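Local coordinates for protein O-ureido-L-serine synthase (Streptomyces lavendulae, PDB 3X44) that adds hydroxyurea to O-acetyl-L-serine with a pyridoxal 5'-phosphate cofactor, giving O-ureido-L-serine for the biosynthesis of the antibiotic D-cycloserine, at residues Q20-E25 and T272-A277; A268-A273 and L286-P291. The protein carries 1 engineered substitution. All blocks are in the same frame, centred on the assembly; numbering follows the deposited sequence.

Both contacts use helix 264-278 and share Thr272 and Ala273; their centres lie about 10 Å apart. Interaction 2 sets the helix on the central strand 285-290, whose end runs into Pro291 and the pocket of the cofactor–product aldimine PUS. Interaction 1 is farther out, at the next part of the helix, where the 20-25 loop packs on it away from the annotated sites. The two join through apolar packing: Ile276 CG2 is 3.7 Å from Leu286 CD2, Ala277 CB is 4.0 Å from Leu286 CD1, and Met22 CE is 4.1 Å from Val270 CG1. One helix thus has its start near the ligand and its far end under a peripheral loop.

Interaction 1: Q20-E25 and T272-A277; sequences QRMAPE and TALSIA
Leu274 fits its two methyls against Met22 and Ala23, while Ala277, one turn on, meets the ring of Pro24. In this PLP enzyme of fold type II, the loop joining antiparallel strands 16-18 and 28-33 is thereby laid on an outer face of helix 264-278. No hydrogen bond crosses between the two segments; the contact is close packing. Leu274 CD2 does most of the touching: it sits 3.2 Å from Met22 O, lying over the face of that carbonyl group with a C=O···CD2 angle of about 109°, and 3.7 Å from Ala23 CA. Its other methyl, CD1, lies 3.8 Å from Met22 CE. The thioether chain is extended through SD and then bends (chi3 74°), which turns CE toward the leucine, and the two side chains cross at about a right angle. Pro24 presents the CG–CD edge of its ring, with CG and CD each 3.7 Å from Ala277 CB.

Around this first shell, Met22 also packs on Thr250 and Leu254 of helix 244-257, which leaves it buried between two helices. The loop backbone is held by Glu258, whose carboxylate takes hydrogen bonds from three successive amides, those of Gln20, Arg21 and Met22. Arg21 reaches outward, its NH1 hydrogen-bonded both to Glu257 O and to Ala84 O of a second subunit. Beyond the proline, Pro24 O accepts a hydrogen bond from Thr27 OG1.

Interaction 2: A268-A273 and L286-P291; sequences ATVATA and LLAMLP. With PUS ((E)-O-(carbamoylamino)-N-({3-hydroxy-2-methyl-5-[(phosphonooxy)methyl]pyridin-4-yl}methylidene)-L-serine), chain C.
Thr269 OG1 reaches Met289 O from slightly above the plane of the Met289–Leu290 peptide, and the next flat group, the pyridine of PUS, has Pro291 CB and CG on one side of its plane, out past the N1 rim. Helix segment 268-273 runs nearly antiparallel to strand segment 286-290 (163°, closest axis approach 7.2 Å); it is part of the helical connection of a beta-alpha-beta crossover from strand 238-242 to the parallel strand 285-290 in the Rossmann-like sheet. Thr269 OG1 is 2.6 Å from Met289 O, with a C=O···OG1 angle of about 148°. Chi1 of 60° puts OG1 between the backbone N and the carbonyl carbon, where Ala266 O is also in hydrogen-bonding range; its single proton could serve either carbonyl. The threonine CB and CG2 also rest against the same Met289 oxygen.

Next to this bond the interface is apolar and close, because small residues face each other: Ala273 CB meets Ala288 CB at 4.3 Å. Val270 CG2 comes to 3.5 Å from Leu290 CD2, and at the other end Leu286 CD2 lies 3.6 Å from Ala273 O. Val270 is backed by Thr250 and Leu254 of helix 244-257. PUS is hydrogen-bonded to Ser265 OG at the start of this helix, and Pro291 CB is 3.1 Å from PUS N1.

Interaction 1: Q20-E25 and T272-A277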
ATOM      1  N   GLN A  20     -18.346   5.466  12.418  1.00 23.83           N
ATOM      2  CA  GLN A  20     -19.537   5.817  11.659  1.00 25.16           C
ATOM      3  C   GLN A  20     -20.774   6.269  12.432  1.00 23.59           C
ATOM      4  O   GLN A  20     -21.567   7.050  11.908  1.00 25.10           O
ATOM      5  CB  GLN A  20     -19.908   4.645  10.753  1.00 26.96           C
ATOM      6  CG  GLN A  20     -18.950   4.458   9.589  1.00 31.20           C
ATOM      7  CD  GLN A  20     -19.203   5.454   8.473  1.00 35.43           C
ATOM      8  OE1 GLN A  20     -19.296   6.662   8.709  1.00 40.46           O
ATOM      9  NE2 GLN A  20     -19.316   4.955   7.251  1.00 36.94           N
ATOM     10  N   ARG A  21     -20.957   5.793  13.659  1.00 23.52           N
ATOM     11  CA  ARG A  21     -22.134   6.202  14.417  1.00 25.09           C
ATOM     12  C   ARG A  21     -21.923   6.568  15.885  1.00 25.34           C
ATOM     13  O   ARG A  21     -22.802   7.155  16.501  1.00 23.90           O
ATOM     14  CB  ARG A  21     -23.220   5.124  14.318  1.00 28.80           C
ATOM     15  CG  ARG A  21     -22.724   3.699  14.510  1.00 31.60           C
ATOM     16  CD  ARG A  21     -23.839   2.682  14.273  1.00 31.96           C
ATOM     17  NE  ARG A  21     -24.174   2.555  12.853  1.00 32.65           N
ATOM     18  CZ  ARG A  21     -23.446   1.882  11.968  1.00 33.11           C
ATOM     19  NH1 ARG A  21     -22.332   1.269  12.350  1.00 30.75           N
ATOM     20  NH2 ARG A  21     -23.830   1.823  10.698  1.00 31.66           N
ATOM     21  N   MET A  22     -20.763   6.248  16.446  1.00 26.20           N
ATOM     22  CA  MET A  22     -20.516   6.540  17.851  1.00 25.52           C
ATOM     23  C   MET A  22     -20.176   7.993  18.174  1.00 25.85           C
ATOM     24  O   MET A  22     -20.399   8.455  19.296  1.00 26.30           O
ATOM     25  CB  MET A  22     -19.407   5.630  18.381  1.00 26.34           C
ATOM     26  CG  MET A  22     -19.886   4.250  18.773  1.00 22.49           C
ATOM     27  SD  MET A  22     -18.520   3.203  19.277  1.00 25.91           S
ATOM     28  CE  MET A  22     -18.129   3.887  20.883  1.00 25.28           C
ATOM     29  N   ALA A  23     -19.642   8.715  17.201  1.00 26.47           N
ATOM     30  CA  ALA A  23     -19.262  10.105  17.421  1.00 28.69           C
ATOM     31  C   ALA A  23     -20.408  11.101  17.306  1.00 28.27           C
ATOM     32  O   ALA A  23     -21.340  10.900  16.534  1.00 27.75           O
ATOM     33  CB  ALA A  23     -18.161  10.494  16.447  1.00 30.64           C
ATOM     34  N   PRO A  24     -20.354  12.189  18.096  1.00 29.58           N
ATOM     35  CA  PRO A  24     -21.404  13.213  18.045  1.00 29.46           C
ATOM     36  C   PRO A  24     -21.456  13.774  16.620  1.00 31.27           C
ATOM     37  O   PRO A  24     -20.418  14.012  16.000  1.00 26.83           O
ATOM     38  CB  PRO A  24     -20.952  14.254  19.070  1.00 30.29           C
ATOM     39  CG  PRO A  24     -19.999  13.518  19.973  1.00 30.41           C
ATOM     40  CD  PRO A  24     -19.324  12.500  19.103  1.00 28.82           C
ATOM     41  N   GLU A  25     -22.666  13.981  16.107  1.00 35.87           N
ATOM     42  CA  GLU A  25     -22.876  14.469  14.742  1.00 39.17           C
ATOM     43  C   GLU A  25     -21.971  15.586  14.225  1.00 38.28           C
ATOM     44  O   GLU A  25     -21.509  15.529  13.085  1.00 39.37           O
ATOM     45  CB  GLU A  25     -24.336  14.902  14.562  1.00 43.24           C
ATOM     46  CG  GLU A  25     -24.896  14.605  13.177  1.00 48.40           C
ATOM     47  CD  GLU A  25     -25.704  15.758  12.606  1.00 52.72           C
ATOM     48  OE1 GLU A  25     -26.398  16.445  13.389  1.00 54.46           O
ATOM     49  OE2 GLU A  25     -25.647  15.976  11.375  1.00 54.26           O
ATOM     50  N   THR A 272     -12.624   8.733  26.103  1.00 20.34           N
ATOM     51  CA  THR A 272     -12.102  10.062  26.367  1.00 18.58           C
ATOM     52  C   THR A 272     -12.379  10.969  25.177  1.00 20.52           C
ATOM     53  O   THR A 272     -12.859  12.093  25.341  1.00 15.22           O
ATOM     54  CB  THR A 272     -10.589  10.016  26.621  1.00 18.02           C
ATOM     55  OG1 THR A 272     -10.352   9.496  27.937  1.00 20.25           O
ATOM     56  CG2 THR A 272      -9.981  11.411  26.510  1.00 16.03           C
ATOM     57  N   ALA A 273     -12.077  10.470  23.979  1.00 22.03           N
ATOM     58  CA  ALA A 273     -12.286  11.232  22.754  1.00 21.82           C
ATOM     59  C   ALA A 273     -13.752  11.629  22.585  1.00 23.49           C
ATOM     60  O   ALA A 273     -14.058  12.752  22.166  1.00 21.24           O
ATOM     61  CB  ALA A 273     -11.828  10.414  21.548  1.00 22.24           C
ATOM     62  N   LEU A 274     -14.651  10.701  22.896  1.00 23.29           N
ATOM     63  CA  LEU A 274     -16.080  10.953  22.770  1.00 23.55           C
ATOM     64  C   LEU A 274     -16.492  12.016  23.781  1.00 24.65           C
ATOM     65  O   LEU A 274     -17.366  12.837  23.512  1.00 24.81           O
ATOM     66  CB  LEU A 274     -16.872   9.662  23.004  1.00 22.61           C
ATOM     67  CG  LEU A 274     -16.871   8.635  21.868  1.00 25.88           C
ATOM     68  CD1 LEU A 274     -17.546   7.348  22.327  1.00 25.07           C
ATOM     69  CD2 LEU A 274     -17.596   9.204  20.655  1.00 27.31           C
ATOM     70  N   SER A 275     -15.848  11.998  24.942  1.00 23.83           N
ATOM     71  CA  SER A 275     -16.138  12.963  25.994  1.00 25.25           C
ATOM     72  C   SER A 275     -15.771  14.361  25.524  1.00 26.74           C
ATOM     73  O   SER A 275     -16.529  15.314  25.719  1.00 30.40           O
ATOM     74  CB  SER A 275     -15.348  12.622  27.257  1.00 26.03           C
ATOM     75  OG  SER A 275     -15.477  13.645  28.224  1.00 25.49           O
ATOM     76  N   ILE A 276     -14.605  14.484  24.898  1.00 26.35           N
ATOM     77  CA  ILE A 276     -14.151  15.775  24.395  1.00 24.50           C
ATOM     78  C   ILE A 276     -15.026  16.216  23.215  1.00 25.53           C
ATOM     79  O   ILE A 276     -15.359  17.397  23.073  1.00 22.25           O
ATOM     80  CB  ILE A 276     -12.663  15.705  23.948  1.00 24.10           C
ATOM     81  CG1 ILE A 276     -11.752  15.656  25.182  1.00 25.36           C
ATOM     82  CG2 ILE A 276     -12.303  16.919  23.101  1.00 24.40           C
ATOM     83  CD1 ILE A 276     -10.368  15.099  24.911  1.00 23.90           C
ATOM     84  N   ALA A 277     -15.406  15.258  22.377  1.00 23.73           N
ATOM     85  CA  ALA A 277     -16.226  15.550  21.207  1.00 26.46           C
ATOM     86  C   ALA A 277     -17.589  16.126  21.577  1.00 28.49           C
ATOM     87  O   ALA A 277     -18.126  16.978  20.863  1.00 26.93           O
ATOM     88  CB  ALA A 277     -16.402  14.293  20.372  1.00 24.30           C
TER

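Interaction 2: A268-A273 and L286-P291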
ATOM      1  N   ALA A 268     -10.920   2.925  26.418  1.00 18.92           N
ATOM      2  CA  ALA A 268     -10.618   4.092  27.240  1.00 19.68           C
ATOM      3  C   ALA A 268     -10.363   5.327  26.386  1.00 18.95           C
ATOM      4  O   ALA A 268     -11.000   6.360  26.584  1.00 19.48           O
ATOM      5  CB  ALA A 268      -9.404   3.808  28.136  1.00 18.57           C
ATOM      6  N   THR A 269      -9.436   5.216  25.435  1.00 19.64           N
ATOM      7  CA  THR A 269      -9.092   6.334  24.558  1.00 17.66           C
ATOM      8  C   THR A 269     -10.309   6.837  23.782  1.00 19.07           C
ATOM      9  O   THR A 269     -10.549   8.040  23.704  1.00 17.91           O
ATOM     10  CB  THR A 269      -7.976   5.953  23.558  1.00 16.06           C
ATOM     11  OG1 THR A 269      -8.411   4.855  22.749  1.00 17.74           O
ATOM     12  CG2 THR A 269      -6.708   5.551  24.301  1.00 20.07           C
ATOM     13  N   VAL A 270     -11.081   5.916  23.217  1.00 15.61           N
ATOM     14  CA  VAL A 270     -12.273   6.305  22.481  1.00 16.32           C
ATOM     15  C   VAL A 270     -13.246   7.045  23.398  1.00 16.39           C
ATOM     16  O   VAL A 270     -13.812   8.072  23.011  1.00 16.36           O
ATOM     17  CB  VAL A 270     -12.980   5.081  21.890  1.00 14.65           C
ATOM     18  CG1 VAL A 270     -14.324   5.493  21.273  1.00 13.00           C
ATOM     19  CG2 VAL A 270     -12.081   4.432  20.853  1.00 12.76           C
ATOM     20  N   ALA A 271     -13.437   6.509  24.606  1.00 16.97           N
ATOM     21  CA  ALA A 271     -14.329   7.097  25.603  1.00 18.00           C
ATOM     22  C   ALA A 271     -13.916   8.538  25.877  1.00 20.09           C
ATOM     23  O   ALA A 271     -14.740   9.454  25.870  1.00 17.38           O
ATOM     24  CB  ALA A 271     -14.279   6.283  26.898  1.00 22.15           C
ATOM     25  N   THR A 272     -12.624   8.733  26.103  1.00 20.34           N
ATOM     26  CA  THR A 272     -12.102  10.062  26.367  1.00 18.58           C
ATOM     27  C   THR A 272     -12.379  10.969  25.177  1.00 20.52           C
ATOM     28  O   THR A 272     -12.859  12.093  25.341  1.00 15.22           O
ATOM     29  CB  THR A 272     -10.589  10.016  26.621  1.00 18.02           C
ATOM     30  OG1 THR A 272     -10.352   9.496  27.937  1.00 20.25           O
ATOM     31  CG2 THR A 272      -9.981  11.411  26.510  1.00 16.03           C
ATOM     32  N   ALA A 273     -12.077  10.470  23.979  1.00 22.03           N
ATOM     33  CA  ALA A 273     -12.286  11.232  22.754  1.00 21.82           C
ATOM     34  C   ALA A 273     -13.752  11.629  22.585  1.00 23.49           C
ATOM     35  O   ALA A 273     -14.058  12.752  22.166  1.00 21.24           O
ATOM     36  CB  ALA A 273     -11.828  10.414  21.548  1.00 22.24           C
ATOM     37  N   LEU A 286     -10.959  14.248  15.861  1.00 22.81           N
ATOM     38  CA  LEU A 286     -10.151  13.601  16.886  1.00 20.47           C
ATOM     39  C   LEU A 286      -9.651  12.234  16.458  1.00 19.30           C
ATOM     40  O   LEU A 286     -10.328  11.526  15.720  1.00 19.47           O
ATOM     41  CB  LEU A 286     -10.969  13.443  18.167  1.00 21.19           C
ATOM     42  CG  LEU A 286     -11.619  14.710  18.723  1.00 21.40           C
ATOM     43  CD1 LEU A 286     -13.057  14.838  18.203  1.00 19.24           C
ATOM     44  CD2 LEU A 286     -11.600  14.641  20.242  1.00 24.01           C
ATOM     45  N   LEU A 287      -8.461  11.872  16.936  1.00 20.08           N
ATOM     46  CA  LEU A 287      -7.853  10.580  16.641  1.00 19.52           C
ATOM     47  C   LEU A 287      -7.549   9.845  17.944  1.00 20.88           C
ATOM     48  O   LEU A 287      -6.885  10.391  18.833  1.00 20.04           O
ATOM     49  CB  LEU A 287      -6.555  10.761  15.860  1.00 20.51           C
ATOM     50  CG  LEU A 287      -5.762   9.475  15.615  1.00 19.76           C
ATOM     51  CD1 LEU A 287      -6.545   8.583  14.640  1.00 16.84           C
ATOM     52  CD2 LEU A 287      -4.382   9.805  15.053  1.00 15.56           C
ATOM     53  N   ALA A 288      -8.024   8.604  18.044  1.00 16.75           N
ATOM     54  CA  ALA A 288      -7.815   7.779  19.228  1.00 19.67           C
ATOM     55  C   ALA A 288      -7.055   6.493  18.904  1.00 20.69           C
ATOM     56  O   ALA A 288      -7.325   5.835  17.893  1.00 20.32           O
ATOM     57  CB  ALA A 288      -9.163   7.427  19.863  1.00 18.64           C
ATOM     58  N   MET A 289      -6.107   6.141  19.770  1.00 19.73           N
ATOM     59  CA  MET A 289      -5.317   4.930  19.592  1.00 18.73           C
ATOM     60  C   MET A 289      -6.043   3.711  20.156  1.00 17.11           C
ATOM     61  O   MET A 289      -6.591   3.764  21.252  1.00 16.88           O
ATOM     62  CB  MET A 289      -3.971   5.055  20.312  1.00 21.13           C
ATOM     63  CG  MET A 289      -3.070   6.154  19.796  1.00 19.66           C
ATOM     64  SD  MET A 289      -2.434   5.766  18.158  1.00 22.09           S
ATOM     65  CE  MET A 289      -1.447   4.300  18.501  1.00 25.79           C
ATOM     66  N   LEU A 290      -6.052   2.622  19.393  1.00 18.40           N
ATOM     67  CA  LEU A 290      -6.654   1.363  19.824  1.00 18.47           C
ATOM     68  C   LEU A 290      -5.446   0.419  19.818  1.00 20.57           C
ATOM     69  O   LEU A 290      -5.087  -0.160  18.787  1.00 19.11           O
ATOM     70  CB  LEU A 290      -7.717   0.882  18.826  1.00 19.02           C
ATOM     71  CG  LEU A 290      -8.781   1.867  18.318  1.00 19.25           C
ATOM     72  CD1 LEU A 290      -9.854   1.074  17.585  1.00 21.16           C
ATOM     73  CD2 LEU A 290      -9.390   2.673  19.465  1.00 16.73           C
ATOM     74  N   PRO A 291      -4.789   0.281  20.975  1.00 20.94           N
ATOM     75  CA  PRO A 291      -3.602  -0.561  21.164  1.00 20.14           C
ATOM     76  C   PRO A 291      -3.642  -2.033  20.789  1.00 20.09           C
ATOM     77  O   PRO A 291      -2.655  -2.559  20.274  1.00 21.93           O
ATOM     78  CB  PRO A 291      -3.248  -0.350  22.635  1.00 18.51           C
ATOM     79  CG  PRO A 291      -3.826   1.023  22.953  1.00 17.95           C
ATOM     80  CD  PRO A 291      -5.142   0.990  22.220  1.00 19.86           C
TER
HETATM   81  N   PUS C 400       1.886  -2.485  27.132  1.00 20.82           N
HETATM   82  CA  PUS C 400       3.295  -2.737  27.640  1.00 22.23           C
HETATM   83  CB  PUS C 400       3.583  -1.938  28.961  1.00 21.18           C
HETATM   84  OG  PUS C 400       2.607  -2.338  30.026  1.00 24.28           O
HETATM   85  ND  PUS C 400       3.206  -2.255  31.339  1.00 25.49           N
HETATM   86  CE  PUS C 400       2.635  -1.478  32.286  1.00 24.50           C
HETATM   87  NZ2 PUS C 400       1.779  -0.501  31.934  1.00 23.66           N
HETATM   88  OZ1 PUS C 400       2.888  -1.657  33.435  1.00 25.91           O
HETATM   89  C   PUS C 400       3.462  -4.249  27.904  1.00 22.51           C
HETATM   90  O   PUS C 400       2.732  -5.026  27.354  1.00 22.53           O
HETATM   91  OT  PUS C 400       4.321  -4.647  28.654  1.00 22.02           O
HETATM   92  C2  PUS C 400      -2.290  -1.700  25.820  1.00 15.85           C
HETATM   93  C3  PUS C 400      -0.890  -2.040  26.130  1.00 15.79           C
HETATM   94  C4  PUS C 400       0.071  -0.953  26.353  1.00 17.56           C
HETATM   95  C5  PUS C 400      -0.392   0.434  26.232  1.00 19.05           C
HETATM   96  C6  PUS C 400      -1.807   0.673  25.908  1.00 16.00           C
HETATM   97  C2A PUS C 400      -3.311  -2.786  25.626  1.00 16.63           C
HETATM   98  C4A PUS C 400       1.468  -1.238  26.858  1.00 19.39           C
HETATM   99  C5A PUS C 400       0.553   1.608  26.441  1.00 15.90           C
HETATM  100  N1  PUS C 400      -2.677  -0.379  25.725  1.00 18.81           N
HETATM  101  O3  PUS C 400      -0.493  -3.327  26.145  1.00 17.29           O
HETATM  102  O1P PUS C 400       3.601   1.500  26.401  1.00 16.14           O
HETATM  103  O2P PUS C 400       3.430   2.817  24.446  1.00 15.48           O
HETATM  104  O3P PUS C 400       2.493   3.604  26.484  1.00 17.15           O
HETATM  105  O4P PUS C 400       1.470   1.745  25.305  1.00 16.71           O
HETATM  106  P   PUS C 400       2.752   2.418  25.666  1.00 17.48           P